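Side-chain contacts in dicer Related Helicase (Caenorhabditis elegans, PDB 6M6Q), which probably hydrolyses ATP as an RNA-binding helicase of the RIG-I-like receptor subfamily, the chain here being its N-terminal domain: residues E139-F142 and E147-G150; P23-Y28 and K132-A137. All coordinates share one frame; numbering follows the deposited sequence.

Both contacts draw on helix 131-144. Its first part, K132-A137, receives helix 25-29 in contact 2, and its later part, E139-F142, meets the following helix 146-152 in contact 1. The two centres lie about 12 Å apart on the same side of the chain's centre, about 14 Å from it for contact 2 and 16 Å for contact 1. Along the sequence they run in series: contact 2 spans more than a hundred residues before contact 1 closes a short local turn. H153 ties them together, since its ring stacks on F25 of contact 2 and meets Y149 of contact 1 edge-to-face. Both are buried apolar packing within the all-helical N-terminal domain.

Contact 1 (E139-F142 and E147-G150); sequences EVMF and ELYG
F142 and Y149 bring the two helical segments closest, their CA atoms 5.1 Å apart, with only four residues between E139-F142 and E147-G150. The two rings form a T-shaped pair: F142 turns its edge to the face of Y149, with planes at 78° and centroids 4.9 Å apart. The phenylalanine CG lies anti to its backbone nitrogen (chi1 177°), which puts the CD1 edge over the centre of the tyrosine ring, 3.6 Å from Y149 CD1. F142 CB adds an off-centre CH-pi contact over the Y149 ring. Helices 131-144 and 146-152 follow one another along the chain of this all-helical domain with a short connection, and their side chains pack across it; D145 in that connection accepts a hydrogen bond from the backbone N of L148. An alanine in place of Y149 would probably leave the F142 edge without the aromatic face it meets and open a gap between the helices. Beyond the rings M141, bent at both chi2 and chi3, brings its methyl CE against CD2 and CG of L148. The F142 ring also meets Y11 edge-to-face, while helix 33-42 packs on V140 and L148.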
ATOM      1  N   GLU B 139      -7.133 -16.079 -17.590  1.00 59.74           N
ATOM      2  CA  GLU B 139      -7.960 -17.147 -18.206  1.00 66.12           C
ATOM      3  C   GLU B 139      -9.407 -17.056 -17.693  1.00 66.84           C
ATOM      4  O   GLU B 139     -10.314 -17.376 -18.473  1.00 69.21           O
ATOM      5  CB  GLU B 139      -7.365 -18.534 -17.943  1.00 70.67           C
ATOM      6  CG  GLU B 139      -8.007 -19.610 -18.806  1.00 76.45           C
ATOM      7  CD  GLU B 139      -7.443 -21.002 -18.673  1.00 82.07           C
ATOM      8  OE1 GLU B 139      -6.283 -21.123 -18.218  1.00 83.25           O
ATOM      9  OE2 GLU B 139      -8.169 -21.972 -19.035  1.00 78.72           O
ATOM     10  N   VAL B 140      -9.625 -16.655 -16.435  1.00 67.12           N
ATOM     11  CA  VAL B 140     -11.007 -16.550 -15.870  1.00 71.41           C
ATOM     12  C   VAL B 140     -11.771 -15.485 -16.666  1.00 68.12           C
ATOM     13  O   VAL B 140     -12.915 -15.774 -17.114  1.00 58.78           O
ATOM     14  CB  VAL B 140     -11.010 -16.245 -14.361  1.00 81.96           C
ATOM     15  CG1 VAL B 140     -12.350 -15.657 -13.893  1.00 81.06           C
ATOM     16  CG2 VAL B 140     -10.656 -17.482 -13.547  1.00 87.25           C
ATOM     17  N   MET B 141     -11.134 -14.334 -16.896  1.00 59.62           N
ATOM     18  CA  MET B 141     -11.720 -13.193 -17.633  1.00 70.92           C
ATOM     19  C   MET B 141     -11.997 -13.601 -19.091  1.00 72.35           C
ATOM     20  O   MET B 141     -13.075 -13.229 -19.622  1.00 73.77           O
ATOM     21  CB  MET B 141     -10.780 -11.979 -17.594  1.00 69.75           C
ATOM     22  CG  MET B 141     -10.640 -11.359 -16.207  1.00 71.32           C
ATOM     23  SD  MET B 141     -12.246 -11.032 -15.366  1.00 75.27           S
ATOM     24  CE  MET B 141     -12.835  -9.633 -16.313  1.00 72.92           C
ATOM     25  N   PHE B 142     -11.069 -14.338 -19.706  1.00 71.69           N
ATOM     26  CA  PHE B 142     -11.160 -14.822 -21.108  1.00 75.31           C
ATOM     27  C   PHE B 142     -12.409 -15.683 -21.259  1.00 66.98           C
ATOM     28  O   PHE B 142     -13.117 -15.520 -22.245  1.00 79.04           O
ATOM     29  CB  PHE B 142      -9.896 -15.597 -21.497  1.00 80.07           C
ATOM     30  CG  PHE B 142      -9.915 -16.195 -22.881  1.00 79.08           C
ATOM     31  CD1 PHE B 142      -9.653 -15.412 -23.990  1.00 81.40           C
ATOM     32  CD2 PHE B 142     -10.184 -17.541 -23.077  1.00 80.48           C
ATOM     33  CE1 PHE B 142      -9.656 -15.959 -25.261  1.00 75.69           C
ATOM     34  CE2 PHE B 142     -10.217 -18.075 -24.353  1.00 76.14           C
ATOM     35  CZ  PHE B 142      -9.944 -17.288 -25.440  1.00 74.71           C
ATOM     36  N   GLU B 147     -14.421  -9.930 -25.079  1.00 62.69           N
ATOM     37  CA  GLU B 147     -14.292  -8.469 -25.358  1.00 62.78           C
ATOM     38  C   GLU B 147     -13.572  -7.800 -24.187  1.00 61.79           C
ATOM     39  O   GLU B 147     -12.683  -6.990 -24.435  1.00 56.76           O
ATOM     40  CB  GLU B 147     -15.665  -7.819 -25.566  1.00 65.42           C
ATOM     41  CG  GLU B 147     -15.605  -6.447 -26.228  1.00 65.15           C
ATOM     42  CD  GLU B 147     -15.246  -5.276 -25.327  1.00 70.77           C
ATOM     43  OE1 GLU B 147     -14.838  -4.234 -25.862  1.00 79.09           O
ATOM     44  OE2 GLU B 147     -15.410  -5.387 -24.111  1.00 87.43           O
ATOM     45  N   LEU B 148     -13.971  -8.129 -22.957  1.00 59.46           N
ATOM     46  CA  LEU B 148     -13.385  -7.574 -21.718  1.00 58.22           C
ATOM     47  C   LEU B 148     -11.934  -8.049 -21.610  1.00 57.48           C
ATOM     48  O   LEU B 148     -11.062  -7.192 -21.367  1.00 58.84           O
ATOM     49  CB  LEU B 148     -14.241  -8.003 -20.519  1.00 62.16           C
ATOM     50  CG  LEU B 148     -13.949  -7.322 -19.174  1.00 57.32           C
ATOM     51  CD1 LEU B 148     -13.982  -5.798 -19.277  1.00 54.49           C
ATOM     52  CD2 LEU B 148     -14.940  -7.799 -18.123  1.00 56.10           C
ATOM     53  N   TYR B 149     -11.668  -9.328 -21.908  1.00 54.36           N
ATOM     54  CA  TYR B 149     -10.288  -9.884 -22.015  1.00 56.66           C
ATOM     55  C   TYR B 149      -9.485  -8.995 -22.947  1.00 54.96           C
ATOM     56  O   TYR B 149      -8.460  -8.462 -22.520  1.00 62.28           O
ATOM     57  CB  TYR B 149     -10.292 -11.338 -22.494  1.00 57.65           C
ATOM     58  CG  TYR B 149      -8.946 -11.889 -22.901  1.00 65.29           C
ATOM     59  CD1 TYR B 149      -8.598 -11.993 -24.242  1.00 70.17           C
ATOM     60  CD2 TYR B 149      -8.042 -12.369 -21.964  1.00 73.79           C
ATOM     61  CE1 TYR B 149      -7.376 -12.514 -24.642  1.00 62.37           C
ATOM     62  CE2 TYR B 149      -6.814 -12.898 -22.347  1.00 76.88           C
ATOM     63  CZ  TYR B 149      -6.490 -12.983 -23.694  1.00 74.18           C
ATOM     64  OH  TYR B 149      -5.299 -13.513 -24.088  1.00 82.50           O
ATOM     65  N   GLY B 150     -10.015  -8.758 -24.146  1.00 50.51           N
ATOM     66  CA  GLY B 150      -9.379  -7.917 -25.170  1.00 55.67           C
ATOM     67  C   GLY B 150      -9.090  -6.521 -24.655  1.00 59.99           C
ATOM     68  O   GLY B 150      -7.955  -6.031 -24.849  1.00 67.01           O
TER

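Contact 2 (P23-Y28 and K132-A137)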
ATOM      1  N   PRO B  23       5.356  -5.267 -19.220  1.00 62.88           N
ATOM      2  CA  PRO B  23       5.582  -4.780 -17.865  1.00 71.30           C
ATOM      3  C   PRO B  23       4.372  -4.024 -17.289  1.00 76.41           C
ATOM      4  O   PRO B  23       4.196  -4.041 -16.081  1.00 78.35           O
ATOM      5  CB  PRO B  23       6.766  -3.799 -17.984  1.00 69.28           C
ATOM      6  CG  PRO B  23       7.429  -4.142 -19.308  1.00 69.26           C
ATOM      7  CD  PRO B  23       6.363  -4.789 -20.166  1.00 68.82           C
ATOM      8  N   TYR B  24       3.610  -3.343 -18.158  1.00 71.92           N
ATOM      9  CA  TYR B  24       2.547  -2.379 -17.793  1.00 62.88           C
ATOM     10  C   TYR B  24       1.183  -3.096 -17.681  1.00 61.43           C
ATOM     11  O   TYR B  24       0.201  -2.432 -17.282  1.00 59.77           O
ATOM     12  CB  TYR B  24       2.521  -1.244 -18.817  1.00 64.60           C
ATOM     13  CG  TYR B  24       3.840  -0.533 -19.001  1.00 69.95           C
ATOM     14  CD1 TYR B  24       4.211   0.502 -18.161  1.00 72.52           C
ATOM     15  CD2 TYR B  24       4.709  -0.865 -20.036  1.00 68.42           C
ATOM     16  CE1 TYR B  24       5.397   1.196 -18.341  1.00 71.21           C
ATOM     17  CE2 TYR B  24       5.902  -0.184 -20.228  1.00 59.58           C
ATOM     18  CZ  TYR B  24       6.256   0.838 -19.365  1.00 64.06           C
ATOM     19  OH  TYR B  24       7.424   1.519 -19.524  1.00 62.37           O
ATOM     20  N   PHE B  25       1.117  -4.411 -17.956  1.00 51.47           N
ATOM     21  CA  PHE B  25      -0.157  -5.183 -17.936  1.00 53.26           C
ATOM     22  C   PHE B  25      -0.663  -5.443 -16.509  1.00 54.50           C
ATOM     23  O   PHE B  25      -1.824  -5.189 -16.258  1.00 58.89           O
ATOM     24  CB  PHE B  25      -0.080  -6.495 -18.714  1.00 49.83           C
ATOM     25  CG  PHE B  25      -1.288  -7.383 -18.512  1.00 48.59           C
ATOM     26  CD1 PHE B  25      -2.518  -7.067 -19.071  1.00 49.00           C
ATOM     27  CD2 PHE B  25      -1.209  -8.516 -17.724  1.00 54.18           C
ATOM     28  CE1 PHE B  25      -3.627  -7.881 -18.868  1.00 48.35           C
ATOM     29  CE2 PHE B  25      -2.311  -9.340 -17.541  1.00 54.56           C
ATOM     30  CZ  PHE B  25      -3.520  -9.014 -18.106  1.00 52.26           C
ATOM     31  N   PRO B  26       0.098  -6.052 -15.555  1.00 59.65           N
ATOM     32  CA  PRO B  26      -0.472  -6.416 -14.252  1.00 59.06           C
ATOM     33  C   PRO B  26      -1.313  -5.299 -13.604  1.00 50.04           C
ATOM     34  O   PRO B  26      -2.408  -5.575 -13.199  1.00 48.31           O
ATOM     35  CB  PRO B  26       0.774  -6.713 -13.400  1.00 64.69           C
ATOM     36  CG  PRO B  26       1.757  -7.256 -14.401  1.00 67.86           C
ATOM     37  CD  PRO B  26       1.517  -6.424 -15.650  1.00 66.25           C
ATOM     38  N   ALA B  27      -0.783  -4.074 -13.566  1.00 45.32           N
ATOM     39  CA  ALA B  27      -1.401  -2.886 -12.928  1.00 47.59           C
ATOM     40  C   ALA B  27      -2.655  -2.479 -13.696  1.00 48.67           C
ATOM     41  O   ALA B  27      -3.643  -2.077 -13.058  1.00 60.95           O
ATOM     42  CB  ALA B  27      -0.418  -1.742 -12.870  1.00 46.09           C
ATOM     43  N   TYR B  28      -2.594  -2.510 -15.015  1.00 49.95           N
ATOM     44  CA  TYR B  28      -3.722  -2.135 -15.876  1.00 50.74           C
ATOM     45  C   TYR B  28      -4.855  -3.142 -15.650  1.00 52.82           C
ATOM     46  O   TYR B  28      -5.989  -2.710 -15.380  1.00 57.93           O
ATOM     47  CB  TYR B  28      -3.292  -2.010 -17.336  1.00 52.18           C
ATOM     48  CG  TYR B  28      -4.380  -1.432 -18.208  1.00 52.97           C
ATOM     49  CD1 TYR B  28      -5.200  -2.249 -18.975  1.00 49.62           C
ATOM     50  CD2 TYR B  28      -4.673  -0.081 -18.165  1.00 49.64           C
ATOM     51  CE1 TYR B  28      -6.252  -1.731 -19.702  1.00 49.66           C
ATOM     52  CE2 TYR B  28      -5.712   0.453 -18.905  1.00 51.20           C
ATOM     53  CZ  TYR B  28      -6.508  -0.376 -19.671  1.00 47.94           C
ATOM     54  OH  TYR B  28      -7.519   0.159 -20.419  1.00 55.21           O
ATOM     55  N   LYS B 132       1.698 -16.484 -11.232  1.00 69.20           N
ATOM     56  CA  LYS B 132       0.910 -17.738 -11.384  1.00 77.67           C
ATOM     57  C   LYS B 132      -0.568 -17.409 -11.203  1.00 72.09           C
ATOM     58  O   LYS B 132      -1.393 -17.976 -11.938  1.00 67.60           O
ATOM     59  CB  LYS B 132       1.370 -18.800 -10.374  1.00 85.79           C
ATOM     60  CG  LYS B 132       2.880 -19.058 -10.329  1.00 95.54           C
ATOM     61  CD  LYS B 132       3.333 -20.019  -9.229  1.00104.10           C
ATOM     62  CE  LYS B 132       3.219 -19.448  -7.824  1.00116.40           C
ATOM     63  NZ  LYS B 132       4.288 -18.462  -7.523  1.00118.09           N
ATOM     64  N   GLY B 133      -0.870 -16.528 -10.250  1.00 72.35           N
ATOM     65  CA  GLY B 133      -2.234 -16.085  -9.909  1.00 73.59           C
ATOM     66  C   GLY B 133      -2.841 -15.173 -10.958  1.00 62.24           C
ATOM     67  O   GLY B 133      -4.038 -15.268 -11.175  1.00 58.07           O
ATOM     68  N   LEU B 134      -2.041 -14.319 -11.585  1.00 60.10           N
ATOM     69  CA  LEU B 134      -2.507 -13.449 -12.695  1.00 65.68           C
ATOM     70  C   LEU B 134      -2.823 -14.301 -13.921  1.00 62.49           C
ATOM     71  O   LEU B 134      -3.787 -13.987 -14.616  1.00 63.05           O
ATOM     72  CB  LEU B 134      -1.443 -12.412 -13.009  1.00 74.10           C
ATOM     73  CG  LEU B 134      -1.745 -11.024 -12.476  1.00 79.12           C
ATOM     74  CD1 LEU B 134      -0.480 -10.201 -12.409  1.00 89.97           C
ATOM     75  CD2 LEU B 134      -2.797 -10.339 -13.332  1.00 76.79           C
ATOM     76  N   ARG B 135      -2.038 -15.340 -14.160  1.00 64.38           N
ATOM     77  CA  ARG B 135      -2.277 -16.313 -15.250  1.00 73.44           C
ATOM     78  C   ARG B 135      -3.686 -16.870 -15.087  1.00 70.22           C
ATOM     79  O   ARG B 135      -4.433 -16.873 -16.080  1.00 75.62           O
ATOM     80  CB  ARG B 135      -1.219 -17.426 -15.233  1.00 80.07           C
ATOM     81  CG  ARG B 135       0.160 -16.979 -15.697  1.00 80.45           C
ATOM     82  CD  ARG B 135       0.252 -16.951 -17.197  1.00 83.33           C
ATOM     83  NE  ARG B 135       1.493 -16.366 -17.668  1.00 87.37           N
ATOM     84  CZ  ARG B 135       1.716 -15.991 -18.923  1.00 85.83           C
ATOM     85  NH1 ARG B 135       2.891 -15.488 -19.260  1.00 84.99           N
ATOM     86  NH2 ARG B 135       0.771 -16.143 -19.844  1.00 83.19           N
ATOM     87  N   ILE B 136      -4.032 -17.308 -13.879  1.00 66.56           N
ATOM     88  CA  ILE B 136      -5.348 -17.938 -13.604  1.00 67.94           C
ATOM     89  C   ILE B 136      -6.425 -16.877 -13.816  1.00 70.86           C
ATOM     90  O   ILE B 136      -7.460 -17.202 -14.464  1.00 61.72           O
ATOM     91  CB  ILE B 136      -5.400 -18.557 -12.203  1.00 68.70           C
ATOM     92  CG1 ILE B 136      -4.258 -19.555 -11.997  1.00 69.93           C
ATOM     93  CG2 ILE B 136      -6.760 -19.201 -11.970  1.00 75.03           C
ATOM     94  CD1 ILE B 136      -4.164 -20.104 -10.598  1.00 70.85           C
ATOM     95  N   ALA B 137      -6.182 -15.655 -13.329  1.00 59.73           N
ATOM     96  CA  ALA B 137      -7.138 -14.532 -13.403  1.00 63.03           C
ATOM     97  C   ALA B 137      -7.354 -14.144 -14.866  1.00 65.22           C
ATOM     98  O   ALA B 137      -8.497 -13.837 -15.221  1.00 67.20           O
ATOM     99  CB  ALA B 137      -6.646 -13.374 -12.585  1.00 64.27           C
TER
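L134 reaches across from helix 131-144 to P26 and F25 at the start of helix 25-29, and the fit is uneven. The firmer side is the proline: CD1 of L134 lies 3.8 Å from P26 CB, methyl against ring carbon. The other branch is looser, with CD2 4.4 Å from CE2 of F25, approaching that ring obliquely. CD1 thus goes to the proline and CD2 toward the phenylalanine, so that the leucine fork is divided between the two residues. The backbones stay well apart, P26 and L134 having CA atoms 7.5 Å from each other, and the two segments bury just 110 Å² between them. This is long-range helix-to-helix packing inside the all-helical N-terminal domain, joining its first helix to one more than a hundred residues later. F20, F29 and F182 also touch L134. By contrast, K132 and R135 are exposed, on the outer part of the contact. The R135 chain folds back to make a cation-pi contact with F20, and K132 packs on K63 of the second subunit.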